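Local coordinates for protein putative isohexenylglutaconyl-CoA hydratase (Pseudomonas aeruginosa, PDB 4ZU2) that probably hydrates isohexenylglutaconyl-CoA in citronellate breakdown, working as a trimeric member of the crotonase (enoyl-CoA hydratase/isomerase) family, at residues 26-31 and 112-117; 54-59 and 199-204; 250-253 and 257-260. All coordinates share one frame; numbering follows the deposited sequence.

Contact 1: 26-31 and 112-117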
ATOM      1  N   GLN A  26       4.205  35.805   0.327  1.00 35.28           N
ATOM      2  CA  GLN A  26       4.793  36.402  -0.853  1.00 40.08           C
ATOM      3  C   GLN A  26       5.313  35.416  -1.870  1.00 42.34           C
ATOM      4  O   GLN A  26       5.225  35.685  -3.062  1.00 44.03           O
ATOM      5  CB  GLN A  26       5.951  37.322  -0.424  1.00 46.30           C
ATOM      6  CG  GLN A  26       6.990  36.658   0.580  1.00 51.42           C
ATOM      7  CD  GLN A  26       6.542  36.754   2.049  1.00 41.13           C
ATOM      8  OE1 GLN A  26       5.387  36.626   2.302  1.00 43.70           O
ATOM      9  NE2 GLN A  26       7.442  36.998   2.984  1.00 33.95           N
ATOM     10  N   SER A  27       5.893  34.302  -1.411  1.00 42.34           N
ATOM     11  CA  SER A  27       6.374  33.257  -2.324  1.00 42.17           C
ATOM     12  C   SER A  27       5.577  31.969  -2.166  1.00 40.80           C
ATOM     13  O   SER A  27       6.133  30.870  -2.316  1.00 44.04           O
ATOM     14  CB  SER A  27       7.862  32.984  -2.110  1.00 48.69           C
ATOM     15  OG  SER A  27       8.110  32.360  -0.877  1.00 53.79           O
ATOM     16  N   ARG A  28       4.279  32.130  -1.868  1.00 29.96           N
ATOM     17  CA  ARG A  28       3.375  31.027  -1.569  1.00 27.07           C
ATOM     18  C   ARG A  28       4.046  30.029  -0.606  1.00 23.18           C
ATOM     19  O   ARG A  28       3.895  28.815  -0.734  1.00 18.61           O
ATOM     20  CB  ARG A  28       2.887  30.337  -2.859  1.00 26.47           C
ATOM     21  CG  ARG A  28       2.119  31.224  -3.798  1.00 28.80           C
ATOM     22  CD  ARG A  28       1.462  30.428  -4.925  1.00 34.61           C
ATOM     23  NE  ARG A  28       2.412  29.584  -5.666  1.00 41.96           N
ATOM     24  CZ  ARG A  28       2.084  28.819  -6.714  1.00 43.45           C
ATOM     25  NH1 ARG A  28       0.838  28.798  -7.169  1.00 41.42           N
ATOM     26  NH2 ARG A  28       3.006  28.086  -7.331  1.00 44.59           N
ATOM     27  N   ASN A  29       4.794  30.589   0.338  1.00 26.89           N
ATOM     28  CA  ASN A  29       5.393  29.874   1.455  1.00 30.53           C
ATOM     29  C   ASN A  29       6.439  28.846   1.043  1.00 29.86           C
ATOM     30  O   ASN A  29       6.455  27.721   1.545  1.00 23.22           O
ATOM     31  CB  ASN A  29       4.303  29.206   2.275  1.00 35.30           C
ATOM     32  CG  ASN A  29       3.400  30.204   2.940  1.00 34.03           C
ATOM     33  OD1 ASN A  29       3.876  31.197   3.505  1.00 33.47           O
ATOM     34  ND2 ASN A  29       2.095  29.945   2.900  1.00 25.48           N
ATOM     35  N   ALA A  30       7.293  29.241   0.110  1.00 31.15           N
ATOM     36  CA  ALA A  30       8.330  28.360  -0.410  1.00 26.72           C
ATOM     37  C   ALA A  30       9.245  27.992   0.751  1.00 26.26           C
ATOM     38  O   ALA A  30       9.459  28.772   1.665  1.00 25.93           O
ATOM     39  CB  ALA A  30       9.098  29.066  -1.534  1.00 22.15           C
ATOM     40  N   MET A  31       9.734  26.774   0.767  1.00 27.25           N
ATOM     41  CA  MET A  31      10.678  26.387   1.805  1.00 29.95           C
ATOM     42  C   MET A  31      11.977  27.054   1.537  1.00 27.68           C
ATOM     43  O   MET A  31      12.634  26.752   0.568  1.00 27.84           O
ATOM     44  CB  MET A  31      10.950  24.914   1.767  1.00 31.81           C
ATOM     45  CG  MET A  31       9.750  24.143   2.040  1.00 37.43           C
ATOM     46  SD  MET A  31       9.968  22.987   3.387  1.00 48.58           S
ATOM     47  CE  MET A  31      10.607  24.082   4.616  1.00 17.31           C
ATOM     48  N   ALA A 112      -1.605  25.872  -3.072  1.00 17.48           N
ATOM     49  CA  ALA A 112      -0.447  25.154  -3.617  1.00 23.62           C
ATOM     50  C   ALA A 112       0.195  24.193  -2.608  1.00 23.88           C
ATOM     51  O   ALA A 112       0.613  24.588  -1.502  1.00 25.97           O
ATOM     52  CB  ALA A 112       0.588  26.154  -4.145  1.00 21.29           C
ATOM     53  N   VAL A 113       0.251  22.932  -3.013  1.00 21.67           N
ATOM     54  CA  VAL A 113       0.894  21.850  -2.246  1.00 22.73           C
ATOM     55  C   VAL A 113       1.860  21.131  -3.203  1.00 19.24           C
ATOM     56  O   VAL A 113       1.541  20.093  -3.778  1.00 24.06           O
ATOM     57  CB  VAL A 113      -0.150  20.864  -1.723  1.00 22.71           C
ATOM     58  CG1 VAL A 113       0.464  19.906  -0.724  1.00 19.60           C
ATOM     59  CG2 VAL A 113      -1.335  21.594  -1.116  1.00 24.58           C
ATOM     60  N   LEU A 114       2.997  21.756  -3.459  1.00 20.05           N
ATOM     61  CA  LEU A 114       3.871  21.358  -4.574  1.00 16.14           C
ATOM     62  C   LEU A 114       5.331  21.094  -4.172  1.00 19.33           C
ATOM     63  O   LEU A 114       5.904  21.841  -3.366  1.00 15.74           O
ATOM     64  CB  LEU A 114       3.938  22.479  -5.592  1.00 17.46           C
ATOM     65  CG  LEU A 114       2.646  22.994  -6.228  1.00 13.58           C
ATOM     66  CD1 LEU A 114       2.974  24.171  -7.128  1.00 22.15           C
ATOM     67  CD2 LEU A 114       1.929  21.895  -7.027  1.00 16.62           C
ATOM     68  N   GLY A 115       5.929  20.076  -4.792  1.00 19.06           N
ATOM     69  CA  GLY A 115       7.315  19.720  -4.554  1.00 26.06           C
ATOM     70  C   GLY A 115       7.528  19.437  -3.085  1.00 22.05           C
ATOM     71  O   GLY A 115       6.780  18.709  -2.474  1.00 29.05           O
ATOM     72  N   GLY A 116       8.549  20.035  -2.513  1.00 21.80           N
ATOM     73  CA  GLY A 116       8.809  19.890  -1.093  1.00 24.11           C
ATOM     74  C   GLY A 116       7.565  20.125  -0.234  1.00 26.63           C
ATOM     75  O   GLY A 116       7.464  19.586   0.859  1.00 21.61           O
ATOM     76  N   GLY A 117       6.632  20.943  -0.728  1.00 30.52           N
ATOM     77  CA  GLY A 117       5.338  21.142  -0.074  1.00 24.51           C
ATOM     78  C   GLY A 117       4.509  19.867  -0.010  1.00 17.87           C
ATOM     79  O   GLY A 117       3.958  19.536   1.042  1.00 15.54           O
TER

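Contact 2: 54-59 and 199-204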
ATOM      1  N   ALA A  54      -0.165  17.548  19.949  1.00 28.13           N
ATOM      2  CA  ALA A  54      -0.464  17.678  18.530  1.00 24.96           C
ATOM      3  C   ALA A  54       0.239  18.887  17.863  1.00 23.21           C
ATOM      4  O   ALA A  54       0.576  19.878  18.507  1.00 15.36           O
ATOM      5  CB  ALA A  54      -1.948  17.718  18.298  1.00 24.68           C
ATOM      6  N   LEU A  55       0.508  18.741  16.573  1.00 19.02           N
ATOM      7  CA  LEU A  55       1.049  19.809  15.774  1.00 24.52           C
ATOM      8  C   LEU A  55       0.110  19.989  14.603  1.00 23.82           C
ATOM      9  O   LEU A  55      -0.355  19.005  14.010  1.00 29.28           O
ATOM     10  CB  LEU A  55       2.456  19.503  15.274  1.00 18.89           C
ATOM     11  CG  LEU A  55       3.436  19.071  16.379  1.00 24.05           C
ATOM     12  CD1 LEU A  55       4.709  18.452  15.775  1.00 19.09           C
ATOM     13  CD2 LEU A  55       3.767  20.221  17.319  1.00 25.72           C
ATOM     14  N   VAL A  56      -0.200  21.255  14.323  1.00 18.58           N
ATOM     15  CA  VAL A  56      -0.964  21.622  13.140  1.00 23.64           C
ATOM     16  C   VAL A  56      -0.071  22.488  12.264  1.00 22.46           C
ATOM     17  O   VAL A  56       0.609  23.388  12.715  1.00 25.69           O
ATOM     18  CB  VAL A  56      -2.286  22.311  13.496  1.00 29.40           C
ATOM     19  CG1 VAL A  56      -3.183  22.336  12.280  1.00 29.75           C
ATOM     20  CG2 VAL A  56      -2.978  21.565  14.636  1.00 25.54           C
ATOM     21  N   LEU A  57      -0.028  22.116  11.010  1.00 20.05           N
ATOM     22  CA  LEU A  57       0.931  22.599  10.103  1.00 22.29           C
ATOM     23  C   LEU A  57       0.105  23.239   9.030  1.00 27.39           C
ATOM     24  O   LEU A  57      -0.772  22.601   8.450  1.00 25.49           O
ATOM     25  CB  LEU A  57       1.748  21.439   9.549  1.00 25.12           C
ATOM     26  CG  LEU A  57       2.891  21.866   8.639  1.00 30.25           C
ATOM     27  CD1 LEU A  57       3.755  22.919   9.279  1.00 29.09           C
ATOM     28  CD2 LEU A  57       3.729  20.641   8.248  1.00 31.34           C
ATOM     29  N   ARG A  58       0.363  24.521   8.804  1.00 29.60           N
ATOM     30  CA  ARG A  58      -0.507  25.312   7.955  1.00 34.85           C
ATOM     31  C   ARG A  58       0.265  26.420   7.237  1.00 27.23           C
ATOM     32  O   ARG A  58       1.375  26.771   7.615  1.00 33.27           O
ATOM     33  CB  ARG A  58      -1.659  25.904   8.785  1.00 40.92           C
ATOM     34  CG  ARG A  58      -2.972  26.001   8.015  1.00 42.78           C
ATOM     35  CD  ARG A  58      -4.108  26.638   8.817  1.00 50.27           C
ATOM     36  NE  ARG A  58      -3.652  27.620   9.804  1.00 58.83           N
ATOM     37  CZ  ARG A  58      -3.958  27.601  11.104  1.00 64.53           C
ATOM     38  NH1 ARG A  58      -4.744  26.651  11.635  1.00 56.68           N
ATOM     39  NH2 ARG A  58      -3.473  28.565  11.886  1.00 68.30           N
ATOM     40  N   GLY A  59      -0.344  26.952   6.185  1.00 29.17           N
ATOM     41  CA  GLY A  59       0.287  27.946   5.346  1.00 29.46           C
ATOM     42  C   GLY A  59      -0.456  29.275   5.406  1.00 33.21           C
ATOM     43  O   GLY A  59      -1.680  29.326   5.454  1.00 32.96           O
ATOM     44  N   GLU A 199     -12.505  18.673  14.958  1.00 21.81           N
ATOM     45  CA  GLU A 199     -13.043  17.346  15.234  1.00 33.28           C
ATOM     46  C   GLU A 199     -11.872  16.392  15.522  1.00 34.44           C
ATOM     47  O   GLU A 199     -11.811  15.766  16.587  1.00 31.94           O
ATOM     48  CB  GLU A 199     -13.870  16.846  14.074  1.00 40.42           C
ATOM     49  CG  GLU A 199     -14.449  15.480  14.314  1.00 55.81           C
ATOM     50  CD  GLU A 199     -15.212  15.371  15.634  1.00 66.69           C
ATOM     51  OE1 GLU A 199     -15.835  16.386  16.054  1.00 70.50           O
ATOM     52  OE2 GLU A 199     -15.191  14.266  16.241  1.00 64.43           O
ATOM     53  N   THR A 200     -10.923  16.355  14.583  1.00 33.57           N
ATOM     54  CA  THR A 200      -9.698  15.555  14.679  1.00 28.13           C
ATOM     55  C   THR A 200      -9.018  15.810  16.013  1.00 26.84           C
ATOM     56  O   THR A 200      -8.635  14.891  16.712  1.00 29.38           O
ATOM     57  CB  THR A 200      -8.725  15.932  13.572  1.00 26.35           C
ATOM     58  OG1 THR A 200      -9.296  15.609  12.293  1.00 21.70           O
ATOM     59  CG2 THR A 200      -7.367  15.220  13.735  1.00 30.70           C
ATOM     60  N   LEU A 201      -8.918  17.065  16.385  1.00 28.38           N
ATOM     61  CA  LEU A 201      -8.231  17.423  17.613  1.00 28.24           C
ATOM     62  C   LEU A 201      -8.976  16.954  18.849  1.00 29.39           C
ATOM     63  O   LEU A 201      -8.359  16.694  19.868  1.00 34.23           O
ATOM     64  CB  LEU A 201      -7.986  18.922  17.685  1.00 21.05           C
ATOM     65  CG  LEU A 201      -6.882  19.465  16.763  1.00 32.35           C
ATOM     66  CD1 LEU A 201      -6.803  20.999  16.879  1.00 30.79           C
ATOM     67  CD2 LEU A 201      -5.491  18.836  17.064  1.00 33.09           C
ATOM     68  N   GLU A 202     -10.288  16.829  18.776  1.00 26.66           N
ATOM     69  CA  GLU A 202     -10.996  16.382  19.956  1.00 32.43           C
ATOM     70  C   GLU A 202     -10.883  14.853  20.018  1.00 31.96           C
ATOM     71  O   GLU A 202     -10.792  14.296  21.088  1.00 31.36           O
ATOM     72  CB  GLU A 202     -12.433  16.893  19.995  1.00 36.80           C
ATOM     73  CG  GLU A 202     -12.939  16.982  21.418  1.00 49.51           C
ATOM     74  CD  GLU A 202     -12.399  18.166  22.187  1.00 55.65           C
ATOM     75  OE1 GLU A 202     -12.270  19.248  21.575  1.00 56.83           O
ATOM     76  OE2 GLU A 202     -12.083  17.993  23.396  1.00 56.92           O
ATOM     77  N   GLN A 203     -10.834  14.185  18.866  1.00 30.28           N
ATOM     78  CA  GLN A 203     -10.547  12.749  18.859  1.00 31.50           C
ATOM     79  C   GLN A 203      -9.200  12.439  19.480  1.00 34.52           C
ATOM     80  O   GLN A 203      -9.031  11.450  20.188  1.00 36.85           O
ATOM     81  CB  GLN A 203     -10.563  12.207  17.450  1.00 30.11           C
ATOM     82  CG  GLN A 203     -11.921  12.319  16.820  1.00 31.92           C
ATOM     83  CD  GLN A 203     -11.929  11.833  15.390  1.00 34.36           C
ATOM     84  OE1 GLN A 203     -11.202  12.333  14.539  1.00 34.32           O
ATOM     85  NE2 GLN A 203     -12.742  10.834  15.125  1.00 36.97           N
ATOM     86  N   LEU A 204      -8.239  13.308  19.199  1.00 33.52           N
ATOM     87  CA  LEU A 204      -6.876  13.122  19.648  1.00 28.35           C
ATOM     88  C   LEU A 204      -6.726  13.298  21.143  1.00 32.07           C
ATOM     89  O   LEU A 204      -5.821  12.711  21.758  1.00 29.59           O
ATOM     90  CB  LEU A 204      -5.990  14.134  18.896  1.00 23.37           C
ATOM     91  CG  LEU A 204      -4.518  14.357  19.235  1.00 19.83           C
ATOM     92  CD1 LEU A 204      -4.303  15.235  20.455  1.00 17.54           C
ATOM     93  CD2 LEU A 204      -3.768  13.067  19.337  1.00 19.63           C
TER

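Contact 3: 250-253 and 257-260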
ATOM      1  N   GLY A 250      -5.609   5.083  32.480  1.00 35.75           N
ATOM      2  CA  GLY A 250      -6.484   4.880  31.349  1.00 34.57           C
ATOM      3  C   GLY A 250      -7.447   3.730  31.547  1.00 33.35           C
ATOM      4  O   GLY A 250      -8.644   3.863  31.272  1.00 28.88           O
ATOM      5  N   THR A 251      -6.923   2.575  31.957  1.00 36.02           N
ATOM      6  CA  THR A 251      -7.760   1.361  32.141  1.00 38.04           C
ATOM      7  C   THR A 251      -8.685   1.490  33.351  1.00 37.72           C
ATOM      8  O   THR A 251      -9.720   0.827  33.465  1.00 37.21           O
ATOM      9  CB  THR A 251      -6.879   0.131  32.331  1.00 36.40           C
ATOM     10  OG1 THR A 251      -5.941   0.389  33.385  1.00 29.93           O
ATOM     11  CG2 THR A 251      -6.138  -0.203  31.020  1.00 32.53           C
ATOM     12  N   LEU A 252      -8.293   2.364  34.260  1.00 39.81           N
ATOM     13  CA  LEU A 252      -9.115   2.705  35.404  1.00 42.09           C
ATOM     14  C   LEU A 252     -10.322   3.547  34.989  1.00 43.22           C
ATOM     15  O   LEU A 252     -11.456   3.150  35.219  1.00 45.15           O
ATOM     16  CB  LEU A 252      -8.269   3.454  36.437  1.00 43.00           C
ATOM     17  CG  LEU A 252      -8.772   3.278  37.867  1.00 48.05           C
ATOM     18  CD1 LEU A 252      -8.586   1.806  38.259  1.00 44.98           C
ATOM     19  CD2 LEU A 252      -8.037   4.226  38.828  1.00 47.77           C
ATOM     20  N   ALA A 253     -10.072   4.713  34.392  1.00 44.01           N
ATOM     21  CA  ALA A 253     -11.136   5.550  33.837  1.00 38.64           C
ATOM     22  C   ALA A 253     -12.148   4.700  33.087  1.00 36.79           C
ATOM     23  O   ALA A 253     -13.338   4.984  33.079  1.00 40.00           O
ATOM     24  CB  ALA A 253     -10.541   6.587  32.900  1.00 32.18           C
ATOM     25  N   LYS A 257     -16.510   4.921  35.164  1.00 49.00           N
ATOM     26  CA  LYS A 257     -17.195   5.294  33.941  1.00 50.93           C
ATOM     27  C   LYS A 257     -16.943   6.745  33.594  1.00 46.46           C
ATOM     28  O   LYS A 257     -17.863   7.521  33.399  1.00 42.34           O
ATOM     29  CB  LYS A 257     -18.670   4.933  34.023  1.00 55.16           C
ATOM     30  CG  LYS A 257     -18.933   3.516  33.544  1.00 56.32           C
ATOM     31  CD  LYS A 257     -19.232   2.602  34.698  1.00 56.03           C
ATOM     32  CE  LYS A 257     -19.724   1.270  34.205  1.00 56.66           C
ATOM     33  NZ  LYS A 257     -20.213   0.421  35.323  1.00 58.94           N
ATOM     34  N   ARG A 258     -15.659   7.071  33.467  1.00 43.60           N
ATOM     35  CA  ARG A 258     -15.221   8.435  33.245  1.00 42.81           C
ATOM     36  C   ARG A 258     -14.102   8.584  32.207  1.00 44.48           C
ATOM     37  O   ARG A 258     -13.527   7.621  31.679  1.00 44.03           O
ATOM     38  CB  ARG A 258     -14.706   9.002  34.556  1.00 41.32           C
ATOM     39  CG  ARG A 258     -13.527   8.245  35.108  1.00 40.70           C
ATOM     40  CD  ARG A 258     -12.966   8.994  36.289  1.00 41.02           C
ATOM     41  NE  ARG A 258     -11.850   8.304  36.931  1.00 43.85           N
ATOM     42  CZ  ARG A 258     -10.582   8.384  36.533  1.00 47.49           C
ATOM     43  NH1 ARG A 258     -10.256   9.121  35.469  1.00 48.53           N
ATOM     44  NH2 ARG A 258      -9.629   7.732  37.185  1.00 45.99           N
ATOM     45  N   LYS A 259     -13.788   9.838  31.958  1.00 40.63           N
ATOM     46  CA  LYS A 259     -12.771  10.193  31.028  1.00 38.74           C
ATOM     47  C   LYS A 259     -11.459  10.031  31.786  1.00 37.94           C
ATOM     48  O   LYS A 259     -11.387  10.379  32.966  1.00 38.71           O
ATOM     49  CB  LYS A 259     -13.007  11.645  30.578  1.00 43.43           C
ATOM     50  CG  LYS A 259     -12.818  12.631  31.748  1.00 44.23           C
ATOM     51  CD  LYS A 259     -13.345  14.085  31.544  1.00 47.57           C
ATOM     52  CE  LYS A 259     -14.792  14.346  31.083  1.00 53.20           C
ATOM     53  NZ  LYS A 259     -15.128  15.766  31.509  1.00 61.13           N
ATOM     54  N   PRO A 260     -10.412   9.484  31.130  1.00 34.41           N
ATOM     55  CA  PRO A 260      -9.079   9.581  31.741  1.00 33.29           C
ATOM     56  C   PRO A 260      -8.663  11.050  31.771  1.00 34.54           C
ATOM     57  O   PRO A 260      -9.250  11.862  31.071  1.00 31.11           O
ATOM     58  CB  PRO A 260      -8.193   8.763  30.800  1.00 31.30           C
ATOM     59  CG  PRO A 260      -8.882   8.832  29.480  1.00 31.56           C
ATOM     60  CD  PRO A 260     -10.357   8.878  29.790  1.00 32.58           C
TER

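Contact 1: 26-31 and 112-117
With CG of Arg28 set beside its own backbone N (chi1 -61°) and the chain folded over at chi3 (-54°), the arginine reaches out of its loop toward Ala112 and Leu114. Its guanidinium lies with one face over the Ala112 methyl, which sits 3.9 Å from the plane and beneath the centre of the group. Arg28 CZ is 4.0 Å from Ala112 CB. Further along the strand, Leu114, with CG beside its backbone N (chi1 -57°), brings CD1 at a slant to the same group, 3.9 Å from Arg28 NH2.

The contact links the loop between strand 17-22 and helix 33-47 to strand 112-114, just ahead of the glycine-rich turn into helix 116-121. In crotonases that turn usually contributes a backbone N-H to the oxyanion hole, and a similar role is likely here. His63 bridges the two partners, receiving the N-H of Ala112 at ND1 while packing on Arg28.

No hydrogen bond or ion pair joins the segments, and the summed buried area is 150 Å². Across these segments the contact is van der Waals packing of a flat cation on two methyls, which by itself would probably not fix the rotation of the guanidinium.

Contact 2: 54-59 and 199-204
Ala54 CB meets two leucine methyls of helix 190-205: Leu201 CD2 at 3.9 Å and Leu204 CD1 at 4.0 Å. These two methyls, Leu201 CD2 and Leu204 CD1, are themselves 5.1 Å apart, so the alanine methyl sits at the gap between side chains one helical turn from each other. Its bond from CA is aimed almost straight at the Leu201 methyl, whereas the Leu204 methyl approaches more from the flank.

The leucines reach the strand by different conformations. Leu201 keeps CG beside its backbone N (chi1 -74°) and extends its second torsion, which carries CD2 forward while CD1 stays 6.0 Å from Ala54 CB. Leu204 instead swings CG opposite its backbone N (chi1 172°), and its second torsion then turns CD1 to the strand.

Strand 54-59 lies between strands 17-22 and 104-109 of the main sheet in the crotonase core, and helix 190-205 packs on one face of that sheet, running nearly antiparallel to strand 54-59. The local axes make 165° between their directions, with a closest approach of 10.6 Å. Ala54 and Val56 project toward the helix, while the intervening Leu55 points away and packs on Leu105.

Val56 also takes part asymmetrically. Its CG2 branch is 4.4 Å from Leu201 CD2, a looser contact than those of Ala54, while Val56 CG1 is 6.4 Å from Leu201 CD2. Beyond the strand, Leu201 touches Arg19 and Leu204 touches Leu104; Leu204 also packs on Leu167 of the second subunit.

Contact 3: 250-253 and 257-260
Arg258 NH1, 3.6 Å from Ala253 CB, is engaged by two oxygens. It donates to Lys259 O at 3.0 Å with an N-H...O angle of 140°, a bent bond whose acceptor lies close to the guanidinium plane although the donor is tilted from that of the carbonyl. The same nitrogen forms a salt bridge with Glu249, and Arg258 NE donates to Gln256 OE1. These bonds at NE and NH1 probably hold the guanidinium in one orientation.

One face of it lies over the helix backbone, with Ala253 CA 3.9 Å from the plane and over the centre of the group. The side chain reaches this place because CG is wedged between the backbone N and carbonyl carbon (chi1 61°), after which the chain runs extended to NE. Leu252 CD2 comes to 4.2 Å from Arg258 NH2, crossing it at an angle.

The backbone reverses direction beyond helix 247-255, in the C-terminal part of this crotonase-family chain. Arg258 N donates to Ala253 O at 3.1 Å, and the N-H...O angle of 163° makes this bond straighter than the one from Arg258 NH1 to Lys259 O. It joins residues five apart in sequence and closes a six-residue pi-turn, and the donor approaches in the carbonyl plane. The fold-back also brings Ala253 O to 3.0 Å from Arg258 O, two acceptors that do not bond and probably repel slightly.

Ala253 is thereby buried beneath the returning chain. Its CB lies 3.4 Å from Pro260 N, tight packing against the peptide that enters the proline ring, and 3.8 Å from Pro260 CB. The ring also touches Gly250 CA on the helix and packs on Ser141 of the second subunit.

Contacts 1 and 2 interleave along the chain, in the order 26-31, 54-59, 112-117, 199-204, whereas contact 3 follows both. The first two have centres about 21 Å apart and meet directly: Asn29 ND2 packs 3.6 Å from Gly59 C. The loop that follows strand 17-22 thus packs against the end of strand 54-59, the neighbouring strand of the main sheet. Contact 3 is peripheral: its centre lies about 30 Å from that of the chain, about 23 Å from that of contact 2 and about 43 Å from that of contact 1, across the chain's centre. Contacts 2 and 3 both touch the second subunit, so core packing and the C-terminal fold-back each adjoin the trimer interface.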